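Local coordinates for protein ketosynthase (PDB 6KXD) that probably takes part in elongating the polyketide chain of ishigamide as one subunit of a ketosynthase/chain length factor pair, at residues 29-34 and 323-328. Residues are numbered along the deposited sequence; the frame is centred on the assembly and turned at random.
Sequences SPYGIG and ELLGDT
Leu325 lays one methyl, CD2, over a face of the Tyr31 ring in a CH-pi contact: CD2 is 3.6 Å from the ring centroid and 25° off the ring normal. The methyl is shifted toward the rim, so Tyr31 CE2, at 3.3 Å from Leu325 CD2, is its closest ring atom, and the two side chains meet at about a right angle. At the phenolic end, Tyr31 OH lies 3.8 Å from Leu324 CB, an apolar touch; the hydroxyl has its polar partner in the carbonyl oxygen of Ala46. CD1 of Leu325 is anti to CA (chi2 -176°), and the other branch, CD2, is the one that reaches the ring; it also meets the Pro30 ring, 4.1 Å from Pro30 CD. The methyl is thus shared by two rings. Pro30 CG in turn sits 3.8 Å from Leu325 O, a buried carbonyl oxygen with no polar partner in the model.

The 29-34 side is held in shape by a type I turn from Ser29 to Gly32, closed by Gly32 N to Ser29 O at 2.8 Å. An ST turn, Tyr31 N to Ser29 OG at 3.1 Å, steadies it further. In this thiolase-fold subunit the turn joins antiparallel strands 20-29 and 32-33 of the N-terminal ketosynthase region, so the contact sets a tight hairpin tip against the end of a 3-10 segment before helix 332-344. Phe335 of that helix touches both Pro30 and Leu325, while helix 35-44, which begins just after Gly34 at its N-cap position, brings Phe38 to Leu325 and Val42 to Tyr31.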
loop_
_atom_site.group_PDB
_atom_site.type_symbol
_atom_site.label_atom_id
_atom_site.label_comp_id
_atom_site.label_asym_id
_atom_site.label_seq_id
_atom_site.Cartn_x
_atom_site.Cartn_y
_atom_site.Cartn_z
ATOM N N SER B 29 19.109 12.008 -0.959
ATOM C CA SER B 29 19.018 12.156 0.458
ATOM C C SER B 29 19.500 13.537 0.878
ATOM O O SER B 29 19.986 14.316 0.059
ATOM C CB SER B 29 19.857 11.080 1.106
ATOM O OG SER B 29 21.219 11.465 1.043
ATOM N N PRO B 30 19.393 13.890 2.179
ATOM C CA PRO B 30 19.919 15.173 2.633
ATOM C C PRO B 30 21.439 15.313 2.456
ATOM O O PRO B 30 21.907 16.417 2.555
ATOM C CB PRO B 30 19.520 15.232 4.114
ATOM C CG PRO B 30 18.316 14.297 4.181
ATOM C CD PRO B 30 18.654 13.177 3.231
ATOM N N TYR B 31 22.136 14.212 2.122
ATOM C CA TYR B 31 23.531 14.220 1.738
ATOM C C TYR B 31 23.737 14.661 0.300
ATOM O O TYR B 31 24.828 15.052 -0.020
ATOM C CB TYR B 31 24.157 12.846 1.910
ATOM C CG TYR B 31 24.341 12.499 3.362
ATOM C CD1 TYR B 31 24.892 13.438 4.221
ATOM C CD2 TYR B 31 24.007 11.261 3.872
ATOM C CE1 TYR B 31 25.081 13.162 5.558
ATOM C CE2 TYR B 31 24.206 10.961 5.215
ATOM C CZ TYR B 31 24.743 11.923 6.060
ATOM O OH TYR B 31 24.952 11.715 7.398
ATOM N N GLY B 32 22.695 14.580 -0.530
ATOM C CA GLY B 32 22.800 14.988 -1.895
ATOM C C GLY B 32 22.131 14.008 -2.816
ATOM O O GLY B 32 21.388 13.127 -2.394
ATOM N N ILE B 33 22.397 14.155 -4.107
ATOM C CA ILE B 33 21.831 13.262 -5.047
ATOM C C ILE B 33 22.811 12.140 -5.347
ATOM O O ILE B 33 23.868 12.370 -5.884
ATOM C CB ILE B 33 21.452 14.014 -6.322
ATOM C CG1 ILE B 33 20.510 15.167 -5.999
ATOM C CG2 ILE B 33 20.877 13.024 -7.319
ATOM C CD1 ILE B 33 20.164 16.026 -7.168
ATOM N N GLY B 34 22.396 10.906 -5.104
ATOM C CA GLY B 34 23.113 9.800 -5.556
ATOM C C GLY B 34 23.686 9.028 -4.413
ATOM O O GLY B 34 23.859 9.593 -3.318
ATOM N N GLU B 323 19.999 10.170 13.021
ATOM C CA GLU B 323 19.615 11.556 13.436
ATOM C C GLU B 323 20.285 12.630 12.573
ATOM O O GLU B 323 19.754 13.678 12.427
ATOM C CB GLU B 323 20.011 11.843 14.888
ATOM C CG GLU B 323 18.954 11.439 15.880
ATOM C CD GLU B 323 19.428 11.492 17.321
ATOM O OE1 GLU B 323 18.664 11.037 18.197
ATOM O OE2 GLU B 323 20.563 11.970 17.555
ATOM N N LEU B 324 21.434 12.351 11.963
ATOM C CA LEU B 324 22.122 13.343 11.166
ATOM C C LEU B 324 21.290 13.747 9.932
ATOM O O LEU B 324 21.540 14.800 9.359
ATOM C CB LEU B 324 23.460 12.750 10.724
ATOM C CG LEU B 324 24.490 12.536 11.838
ATOM C CD1 LEU B 324 25.584 11.580 11.378
ATOM C CD2 LEU B 324 25.105 13.862 12.263
ATOM N N LEU B 325 20.349 12.887 9.519
ATOM C CA LEU B 325 19.457 13.134 8.343
ATOM C C LEU B 325 18.107 13.739 8.730
ATOM O O LEU B 325 17.257 13.974 7.846
ATOM C CB LEU B 325 19.209 11.814 7.627
ATOM C CG LEU B 325 20.444 11.115 7.077
ATOM C CD1 LEU B 325 20.020 9.868 6.309
ATOM C CD2 LEU B 325 21.254 12.052 6.213
ATOM N N GLY B 326 17.872 13.995 10.008
ATOM C CA GLY B 326 16.564 14.279 10.474
ATOM C C GLY B 326 15.697 13.040 10.443
ATOM O O GLY B 326 16.168 11.930 10.136
ATOM N N ASP B 327 14.429 13.239 10.786
ATOM C CA ASP B 327 13.430 12.223 10.723
ATOM C C ASP B 327 13.029 12.122 9.259
ATOM O O ASP B 327 12.372 13.042 8.772
ATOM C CB ASP B 327 12.220 12.533 11.612
ATOM C CG ASP B 327 11.149 11.452 11.603
ATOM O OD1 ASP B 327 11.347 10.419 10.928
ATOM O OD2 ASP B 327 10.135 11.627 12.274
ATOM N N THR B 328 13.525 11.088 8.560
ATOM C CA THR B 328 13.272 10.991 7.116
ATOM C C THR B 328 12.002 10.191 6.836
ATOM O O THR B 328 11.698 9.862 5.676
ATOM C CB THR B 328 14.475 10.383 6.390
ATOM O OG1 THR B 328 14.737 9.068 6.918
ATOM C CG2 THR B 328 15.690 11.262 6.536
#